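Local coordinates for protein nigerythrin (Desulfovibrio vulgaris subsp. vulgaris, PDB 1YUZ) that probably uses paired rubredoxin-like and diiron centres to reduce peroxide, showing NADH peroxidase activity in vitro as a homodimer, at residues 34-39 with 120-125; 51-56 with 99-104; 60-65 with 161-166. All coordinates share one frame; numbering follows the deposited sequence. Where two conformers were deposited one is given.

Interaction 1 (34-39 with 120-125); sequences KAAIAG and SDMYPA
A36 meets M122 and Y123 in a small junction, without hydrogen bonds, between helix 29-56 and helix 104-132. A single methyl group carries it on the first helix: A36 CB points at the other segment and lies 4.0 Å from Y123 CE2, with Y123 OH at nearly the same range. It approaches the phenol end of the ring at an oblique angle. The second apolar contact is looser, 4.3 Å from A36 CB to M122 CE. With 115 Å² buried in total, the two helices touch here through few atoms.

The sulfur-bearing chain also packs on the aromatic ring. M122 is extended through SD, then turns at its last torsion (chi3 81°), which brings CE over the centre of the Y123 ring, 3.4 Å above its plane. One face of the ring is thus held by the residue preceding it in sequence, while A36 limits the ring near its hydroxyl.

Polar interactions lie beyond the two segments. The CG of Y123 sits anti to the carbonyl carbon (chi1 -80°), sending the ring toward helix 29-56, where OH is hydrogen-bonded to E40 OE2; E80 OE2 of helix 60-87 is a second partner. E40 is an iron ligand, making Y123 a second-shell residue that probably helps to position it. The helix carrying Y123 is irregular, with a wider pi-type turn at 120-122 and a kink at P124. Such packing beside the metal is that of a ferritin-like four-helix bundle enclosing a carboxylate-bridged diiron site.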
loop_
_atom_site.group_PDB
_atom_site.type_symbol
_atom_site.label_atom_id
_atom_site.label_comp_id
_atom_site.label_asym_id
_atom_site.label_seq_id
_atom_site.Cartn_x
_atom_site.Cartn_y
_atom_site.Cartn_z
ATOM N N LYS B 34 25.207 -2.734 4.975
ATOM C CA LYS B 34 25.167 -2.337 6.375
ATOM C C LYS B 34 24.006 -1.386 6.628
ATOM O O LYS B 34 23.359 -1.449 7.674
ATOM C CB LYS B 34 26.475 -1.659 6.778
ATOM C CG LYS B 34 27.688 -2.563 6.717
ATOM C CD LYS B 34 28.928 -1.796 7.136
ATOM C CE LYS B 34 30.170 -2.655 7.050
ATOM N NZ LYS B 34 31.379 -1.864 7.408
ATOM N N ALA B 35 23.747 -0.500 5.670
ATOM C CA ALA B 35 22.654 0.455 5.806
ATOM C C ALA B 35 21.326 -0.287 5.816
ATOM O O ALA B 35 20.419 0.050 6.578
ATOM C CB ALA B 35 22.688 1.461 4.665
ATOM N N ALA B 36 21.211 -1.300 4.965
ATOM C CA ALA B 36 19.986 -2.086 4.902
ATOM C C ALA B 36 19.786 -2.812 6.227
ATOM O O ALA B 36 18.683 -2.837 6.766
ATOM C CB ALA B 36 20.062 -3.087 3.760
ATOM N N ILE B 37 20.853 -3.401 6.755
ATOM C CA ILE B 37 20.750 -4.111 8.021
ATOM C C ILE B 37 20.284 -3.144 9.102
ATOM O O ILE B 37 19.421 -3.479 9.911
ATOM C CB ILE B 37 22.102 -4.738 8.425
ATOM C CG1 ILE B 37 22.407 -5.916 7.497
ATOM C CG2 ILE B 37 22.060 -5.201 9.876
ATOM C CD1 ILE B 37 23.805 -6.455 7.629
ATOM N N ALA B 38 20.844 -1.939 9.104
ATOM C CA ALA B 38 20.460 -0.937 10.096
ATOM C C ALA B 38 18.974 -0.623 9.959
ATOM O O ALA B 38 18.241 -0.592 10.948
ATOM C CB ALA B 38 21.286 0.331 9.911
ATOM N N GLY B 39 18.538 -0.399 8.725
ATOM C CA GLY B 39 17.142 -0.093 8.478
ATOM C C GLY B 39 16.214 -1.225 8.879
ATOM O O GLY B 39 15.163 -0.991 9.475
ATOM N N SER B 120 10.405 0.431 -3.340
ATOM C CA SER B 120 10.465 1.306 -4.507
ATOM C C SER B 120 11.584 2.332 -4.497
ATOM O O SER B 120 11.806 3.017 -5.495
ATOM C CB SER B 120 9.141 2.058 -4.653
ATOM O OG SER B 120 9.000 3.020 -3.620
ATOM N N ASP B 121 12.280 2.447 -3.376
ATOM C CA ASP B 121 13.340 3.430 -3.259
ATOM C C ASP B 121 14.651 2.815 -2.788
ATOM O O ASP B 121 15.583 2.658 -3.572
ATOM C CB ASP B 121 12.896 4.533 -2.290
ATOM C CG ASP B 121 13.850 5.706 -2.249
ATOM O OD1 ASP B 121 15.068 5.494 -2.418
ATOM O OD2 ASP B 121 13.379 6.841 -2.024
ATOM N N MET B 122 14.708 2.433 -1.517
ATOM C CA MET B 122 15.936 1.887 -0.960
ATOM C C MET B 122 16.499 0.649 -1.633
ATOM O O MET B 122 17.623 0.675 -2.135
ATOM C CB MET B 122 15.773 1.603 0.531
ATOM C CG MET B 122 17.093 1.261 1.195
ATOM S SD MET B 122 16.919 0.706 2.879
ATOM C CE MET B 122 16.472 -1.003 2.609
ATOM N N TYR B 123 15.751 -0.448 -1.641
ATOM C CA TYR B 123 16.294 -1.644 -2.257
ATOM C C TYR B 123 16.570 -1.471 -3.748
ATOM O O TYR B 123 17.608 -1.921 -4.230
ATOM C CB TYR B 123 15.417 -2.861 -1.939
ATOM C CG TYR B 123 15.695 -3.401 -0.544
ATOM C CD1 TYR B 123 14.668 -3.551 0.389
ATOM C CD2 TYR B 123 16.994 -3.745 -0.153
ATOM C CE1 TYR B 123 14.924 -4.027 1.675
ATOM C CE2 TYR B 123 17.260 -4.224 1.129
ATOM C CZ TYR B 123 16.220 -4.363 2.037
ATOM O OH TYR B 123 16.484 -4.844 3.302
ATOM N N PRO B 124 15.670 -0.810 -4.500
ATOM C CA PRO B 124 15.993 -0.652 -5.925
ATOM C C PRO B 124 17.307 0.128 -6.101
ATOM O O PRO B 124 18.098 -0.171 -6.997
ATOM C CB PRO B 124 14.788 0.109 -6.465
ATOM C CG PRO B 124 13.667 -0.467 -5.663
ATOM C CD PRO B 124 14.250 -0.491 -4.252
ATOM N N ALA B 125 17.546 1.114 -5.237
ATOM C CA ALA B 125 18.771 1.913 -5.310
ATOM C C ALA B 125 19.988 1.040 -5.025
ATOM O O ALA B 125 21.011 1.131 -5.713
ATOM C CB ALA B 125 18.715 3.061 -4.307
#

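Interaction 2 (51-56 with 99-104); sequences AKAARE and PSAYSC
A53 and A101 press methyl against methyl, their CB atoms 3.5 Å apart, closer than ordinary van der Waals contact. Both CA-CB bonds point across the interface, and A53 CA and A101 CA are separated by 6.2 Å. The same methyl of A53 is 4.4 Å from Y102 O, marking the margin of this tight spot.

One helical position further on, the side chains meet less tightly. A54 CB lies 4.2 Å from C104 SG, an apolar contact between buried residues, although the backbones are closer, 5.8 Å from A54 CA to C104 CA. For C104 the sulfur is anti to the backbone N (chi1 -166°), a setting that carries SG alongside the A54 methyl. No hydrogen bond joins the two segments directly. Q57, just past the helical segment, supplies polar links instead, with OE1 bonded to C104 N and NE2 to Y102 O.

The loose side faces solvent. Y102 turns its CB away from the helix, leaving the exposed phenol outside the contact. On the exposed surface of the helix itself, K52 NZ and E56 OE2 are 3.3 Å apart, a weak pairing and a doubtful one, since E56 was modelled in two conformers.

In the fold, this loop runs beside the last turns of helix 29-56 before entering helix 104-132 at C104. F50 on the former helix also packs on A101, while I62 of helix 60-87 touches C104, placing the end of the loop against two helices.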
loop_
_atom_site.group_PDB
_atom_site.type_symbol
_atom_site.label_atom_id
_atom_site.label_comp_id
_atom_site.label_asym_id
_atom_site.label_seq_id
_atom_site.Cartn_x
_atom_site.Cartn_y
_atom_site.Cartn_z
ATOM N N ALA B 51 3.189 -4.930 17.029
ATOM C CA ALA B 51 2.507 -6.182 17.349
ATOM C C ALA B 51 2.013 -6.173 18.789
ATOM O O ALA B 51 0.872 -6.536 19.068
ATOM C CB ALA B 51 3.445 -7.360 17.134
ATOM N N LYS B 52 2.877 -5.752 19.703
ATOM C CA LYS B 52 2.511 -5.710 21.109
ATOM C C LYS B 52 1.332 -4.766 21.315
ATOM O O LYS B 52 0.402 -5.074 22.062
ATOM C CB LYS B 52 3.710 -5.262 21.942
ATOM C CG LYS B 52 3.457 -5.233 23.441
ATOM C CD LYS B 52 4.758 -5.044 24.204
ATOM C CE LYS B 52 4.514 -4.856 25.692
ATOM N NZ LYS B 52 3.817 -3.570 25.969
ATOM N N ALA B 53 1.365 -3.622 20.642
ATOM C CA ALA B 53 0.285 -2.649 20.756
ATOM C C ALA B 53 -1.009 -3.202 20.161
ATOM O O ALA B 53 -2.085 -3.026 20.730
ATOM C CB ALA B 53 0.673 -1.350 20.056
ATOM N N ALA B 54 -0.903 -3.876 19.019
ATOM C CA ALA B 54 -2.076 -4.448 18.366
ATOM C C ALA B 54 -2.789 -5.428 19.295
ATOM O O ALA B 54 -4.017 -5.418 19.392
ATOM C CB ALA B 54 -1.672 -5.150 17.073
ATOM N N ARG B 55 -2.023 -6.274 19.975
ATOM C CA ARG B 55 -2.619 -7.237 20.893
ATOM C C ARG B 55 -3.340 -6.521 22.028
ATOM O O ARG B 55 -4.448 -6.903 22.405
ATOM C CB ARG B 55 -1.550 -8.181 21.454
ATOM C CG ARG B 55 -1.096 -9.227 20.450
ATOM C CD ARG B 55 -0.039 -10.167 21.005
ATOM N NE ARG B 55 0.368 -11.148 20.001
ATOM C CZ ARG B 55 -0.387 -12.164 19.592
ATOM N NH1 ARG B 55 -1.597 -12.353 20.106
ATOM N NH2 ARG B 55 0.063 -12.985 18.654
ATOM N N GLU B 56 -2.717 -5.484 22.571
ATOM C CA GLU B 56 -3.331 -4.735 23.660
ATOM C C GLU B 56 -4.613 -4.067 23.174
ATOM O O GLU B 56 -5.585 -3.944 23.920
ATOM C CB GLU B 56 -2.374 -3.659 24.173
ATOM C CG GLU B 56 -1.016 -4.176 24.598
ATOM C CD GLU B 56 -0.091 -3.060 25.036
ATOM O OE1 GLU B 56 0.031 -2.068 24.289
ATOM O OE2 GLU B 56 0.515 -3.174 26.122
ATOM N N PRO B 99 10.665 1.880 19.193
ATOM C CA PRO B 99 9.955 3.139 18.958
ATOM C C PRO B 99 8.564 3.042 19.571
ATOM O O PRO B 99 8.164 1.980 20.045
ATOM C CB PRO B 99 9.898 3.209 17.441
ATOM C CG PRO B 99 9.649 1.767 17.085
ATOM C CD PRO B 99 10.613 1.017 17.997
ATOM N N SER B 100 7.833 4.150 19.562
ATOM C CA SER B 100 6.476 4.158 20.089
ATOM C C SER B 100 5.524 3.532 19.082
ATOM O O SER B 100 5.746 3.596 17.872
ATOM C CB SER B 100 6.006 5.588 20.363
ATOM O OG SER B 100 6.440 6.047 21.625
ATOM N N ALA B 101 4.469 2.921 19.601
ATOM C CA ALA B 101 3.436 2.316 18.775
ATOM C C ALA B 101 2.198 3.156 19.052
ATOM O O ALA B 101 1.906 3.465 20.205
ATOM C CB ALA B 101 3.195 0.878 19.195
ATOM N N TYR B 102 1.478 3.543 18.007
ATOM C CA TYR B 102 0.280 4.348 18.196
ATOM C C TYR B 102 -0.954 3.512 17.890
ATOM O O TYR B 102 -0.936 2.299 18.084
ATOM C CB TYR B 102 0.351 5.591 17.308
ATOM C CG TYR B 102 1.607 6.396 17.555
ATOM C CD1 TYR B 102 2.771 6.150 16.832
ATOM C CD2 TYR B 102 1.646 7.371 18.549
ATOM C CE1 TYR B 102 3.946 6.855 17.095
ATOM C CE2 TYR B 102 2.813 8.079 18.821
ATOM C CZ TYR B 102 3.956 7.815 18.090
ATOM O OH TYR B 102 5.111 8.511 18.358
ATOM N N SER B 103 -2.030 4.145 17.435
ATOM C CA SER B 103 -3.235 3.391 17.117
ATOM C C SER B 103 -2.907 2.395 16.017
ATOM O O SER B 103 -2.110 2.679 15.121
ATOM C CB SER B 103 -4.358 4.327 16.679
ATOM O OG SER B 103 -4.791 5.106 17.779
ATOM N N CYS B 104 -3.531 1.226 16.090
ATOM C CA CYS B 104 -3.272 0.161 15.136
ATOM C C CYS B 104 -3.378 0.563 13.672
ATOM O O CYS B 104 -2.515 0.201 12.869
ATOM C CB CYS B 104 -4.197 -1.020 15.417
ATOM S SG CYS B 104 -3.696 -2.524 14.576
#

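Interaction 3 (60-65 with 161-166); sequences EQIARL and NDIDAP
I62 and I163 pack where the type I beta turn from D162 to A165 follows helix 136-161 of the ferritin-like bundle and passes the start of helix 60-87. The apolar contact sets the end of one isoleucine against the middle of the other's longer branch: I62 CD1 lies 3.9 Å from I163 CG1. I62 is directed across the gap and extended at chi2 (173°), whereas the CB of I163 points away and its CG1 branch makes the touch. L108 and C104 of helix 104-132 pack on I62 as well.

A second contact sets a polar atom against carbon. Q61, extended to its amide, brings OE1 to 3.4 Å from P166 CA and about as close to P166 CB, the two side chains meeting at a slant. The amide is fixed by partners further along the chain: NE2 is hydrogen-bonded to D167 OD1 and D169 O. Thus Q61 ties helix 60-87 to the chain leading toward strand 171-173, and residues K2 and T14 of the second subunit bond D162 and D164 of the turn.

The E60-R64 salt bridge is internal to the helix. R64 grips E60 side-on, with NH2 and OE2 2.9 Å apart, and R64 NH1 has further bonds to D169 O and Y202 O. The companion bond, from R64 NE to E60 OE1, is almost straight at 175° and leaves OE1 within 1° of the guanidinium plane.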
loop_
_atom_site.group_PDB
_atom_site.type_symbol
_atom_site.label_atom_id
_atom_site.label_comp_id
_atom_site.label_asym_id
_atom_site.label_seq_id
_atom_site.Cartn_x
_atom_site.Cartn_y
_atom_site.Cartn_z
ATOM N N GLU B 60 -5.807 -9.141 17.441
ATOM C CA GLU B 60 -4.924 -10.298 17.470
ATOM C C GLU B 60 -4.386 -10.718 16.111
ATOM O O GLU B 60 -3.206 -11.037 15.995
ATOM C CB GLU B 60 -5.616 -11.481 18.171
ATOM C CG GLU B 60 -6.663 -12.240 17.363
ATOM C CD GLU B 60 -6.059 -13.300 16.451
ATOM O OE1 GLU B 60 -5.061 -13.939 16.852
ATOM O OE2 GLU B 60 -6.590 -13.509 15.340
ATOM N N GLN B 61 -5.228 -10.718 15.084
ATOM C CA GLN B 61 -4.754 -11.113 13.766
ATOM C C GLN B 61 -3.732 -10.114 13.237
ATOM O O GLN B 61 -2.713 -10.508 12.678
ATOM C CB GLN B 61 -5.914 -11.258 12.777
ATOM C CG GLN B 61 -5.446 -11.685 11.397
ATOM C CD GLN B 61 -6.578 -12.057 10.463
ATOM O OE1 GLN B 61 -7.523 -11.293 10.283
ATOM N NE2 GLN B 61 -6.479 -13.233 9.850
ATOM N N ILE B 62 -3.994 -8.824 13.417
ATOM C CA ILE B 62 -3.044 -7.821 12.954
ATOM C C ILE B 62 -1.735 -7.959 13.732
ATOM O O ILE B 62 -0.655 -7.790 13.170
ATOM C CB ILE B 62 -3.624 -6.395 13.093
ATOM C CG1 ILE B 62 -4.718 -6.193 12.038
ATOM C CG2 ILE B 62 -2.518 -5.354 12.917
ATOM C CD1 ILE B 62 -5.492 -4.895 12.179
ATOM N N ALA B 63 -1.823 -8.287 15.017
ATOM C CA ALA B 63 -0.619 -8.472 15.821
ATOM C C ALA B 63 0.209 -9.594 15.200
ATOM O O ALA B 63 1.434 -9.501 15.102
ATOM C CB ALA B 63 -0.988 -8.832 17.250
ATOM N N ARG B 64 -0.467 -10.659 14.779
ATOM C CA ARG B 64 0.221 -11.784 14.165
ATOM C C ARG B 64 0.875 -11.368 12.853
ATOM O O ARG B 64 1.950 -11.859 12.513
ATOM C CB ARG B 64 -0.746 -12.952 13.942
ATOM C CG ARG B 64 -1.148 -13.656 15.234
ATOM C CD ARG B 64 -1.920 -14.945 14.977
ATOM N NE ARG B 64 -3.320 -14.730 14.614
ATOM C CZ ARG B 64 -3.817 -14.885 13.393
ATOM N NH1 ARG B 64 -3.035 -15.258 12.390
ATOM N NH2 ARG B 64 -5.108 -14.681 13.176
ATOM N N LEU B 65 0.234 -10.465 12.115
ATOM C CA LEU B 65 0.811 -9.997 10.863
ATOM C C LEU B 65 2.086 -9.204 11.160
ATOM O O LEU B 65 3.095 -9.369 10.481
ATOM C CB LEU B 65 -0.187 -9.124 10.096
ATOM C CG LEU B 65 0.371 -8.491 8.813
ATOM C CD1 LEU B 65 0.930 -9.566 7.881
ATOM C CD2 LEU B 65 -0.724 -7.695 8.124
ATOM N N ASN B 161 -7.674 -2.110 5.498
ATOM C CA ASN B 161 -9.007 -2.063 4.912
ATOM C C ASN B 161 -9.994 -2.948 5.656
ATOM O O ASN B 161 -11.179 -2.628 5.735
ATOM C CB ASN B 161 -8.952 -2.464 3.440
ATOM C CG ASN B 161 -8.300 -1.406 2.592
ATOM O OD1 ASN B 161 -8.375 -0.228 2.916
ATOM N ND2 ASN B 161 -7.667 -1.809 1.504
ATOM N N ASP B 162 -9.501 -4.053 6.208
ATOM C CA ASP B 162 -10.348 -4.979 6.952
ATOM C C ASP B 162 -10.052 -4.930 8.442
ATOM O O ASP B 162 -10.225 -5.925 9.145
ATOM C CB ASP B 162 -10.142 -6.410 6.455
ATOM C CG ASP B 162 -10.670 -6.617 5.058
ATOM O OD1 ASP B 162 -11.696 -5.987 4.723
ATOM O OD2 ASP B 162 -10.070 -7.415 4.305
ATOM N N ILE B 163 -9.625 -3.772 8.931
ATOM C CA ILE B 163 -9.281 -3.641 10.338
ATOM C C ILE B 163 -10.404 -4.072 11.282
ATOM O O ILE B 163 -10.139 -4.588 12.365
ATOM C CB ILE B 163 -8.837 -2.192 10.667
ATOM C CG1 ILE B 163 -8.223 -2.145 12.066
ATOM C CG2 ILE B 163 -10.016 -1.237 10.559
ATOM C CD1 ILE B 163 -7.427 -0.886 12.345
ATOM N N ASP B 164 -11.652 -3.883 10.868
ATOM C CA ASP B 164 -12.779 -4.265 11.711
ATOM C C ASP B 164 -13.463 -5.545 11.242
ATOM O O ASP B 164 -14.573 -5.870 11.675
ATOM C CB ASP B 164 -13.773 -3.108 11.785
ATOM C CG ASP B 164 -13.133 -1.839 12.321
ATOM O OD1 ASP B 164 -12.549 -1.899 13.424
ATOM O OD2 ASP B 164 -13.206 -0.795 11.642
ATOM N N ALA B 165 -12.784 -6.279 10.368
ATOM C CA ALA B 165 -13.308 -7.533 9.846
ATOM C C ALA B 165 -12.205 -8.587 9.810
ATOM O O ALA B 165 -11.866 -9.115 8.751
ATOM C CB ALA B 165 -13.880 -7.322 8.452
ATOM N N PRO B 166 -11.618 -8.898 10.972
ATOM C CA PRO B 166 -10.552 -9.903 11.014
ATOM C C PRO B 166 -11.143 -11.299 10.850
ATOM O O PRO B 166 -12.358 -11.480 10.915
ATOM C CB PRO B 166 -9.942 -9.715 12.406
ATOM C CG PRO B 166 -10.394 -8.341 12.834
ATOM C CD PRO B 166 -11.781 -8.251 12.282
#

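In the fold
The three contacts sample both ends of one helical bundle. Interactions 2 and 3 are neighbours, their centres 12 Å apart, and they join directly: A51 O lies 3.5 Å from A63 CB, and C104 SG is 3.5 Å from I62 CG2. Helices 29-56 and 60-87, consecutive in the chain, therefore share packing at this end. Interaction 1 is on the opposite side of the chain's centre from interaction 3, with about 27 Å between their centres; the centres of interactions 1 and 2 are about 24 Å apart. Interaction 1 alone borders the diiron site, the nearest atom of the Y123 side chain being about 4 Å from the iron(III) of that site, whereas the other two lie away from the metal sites.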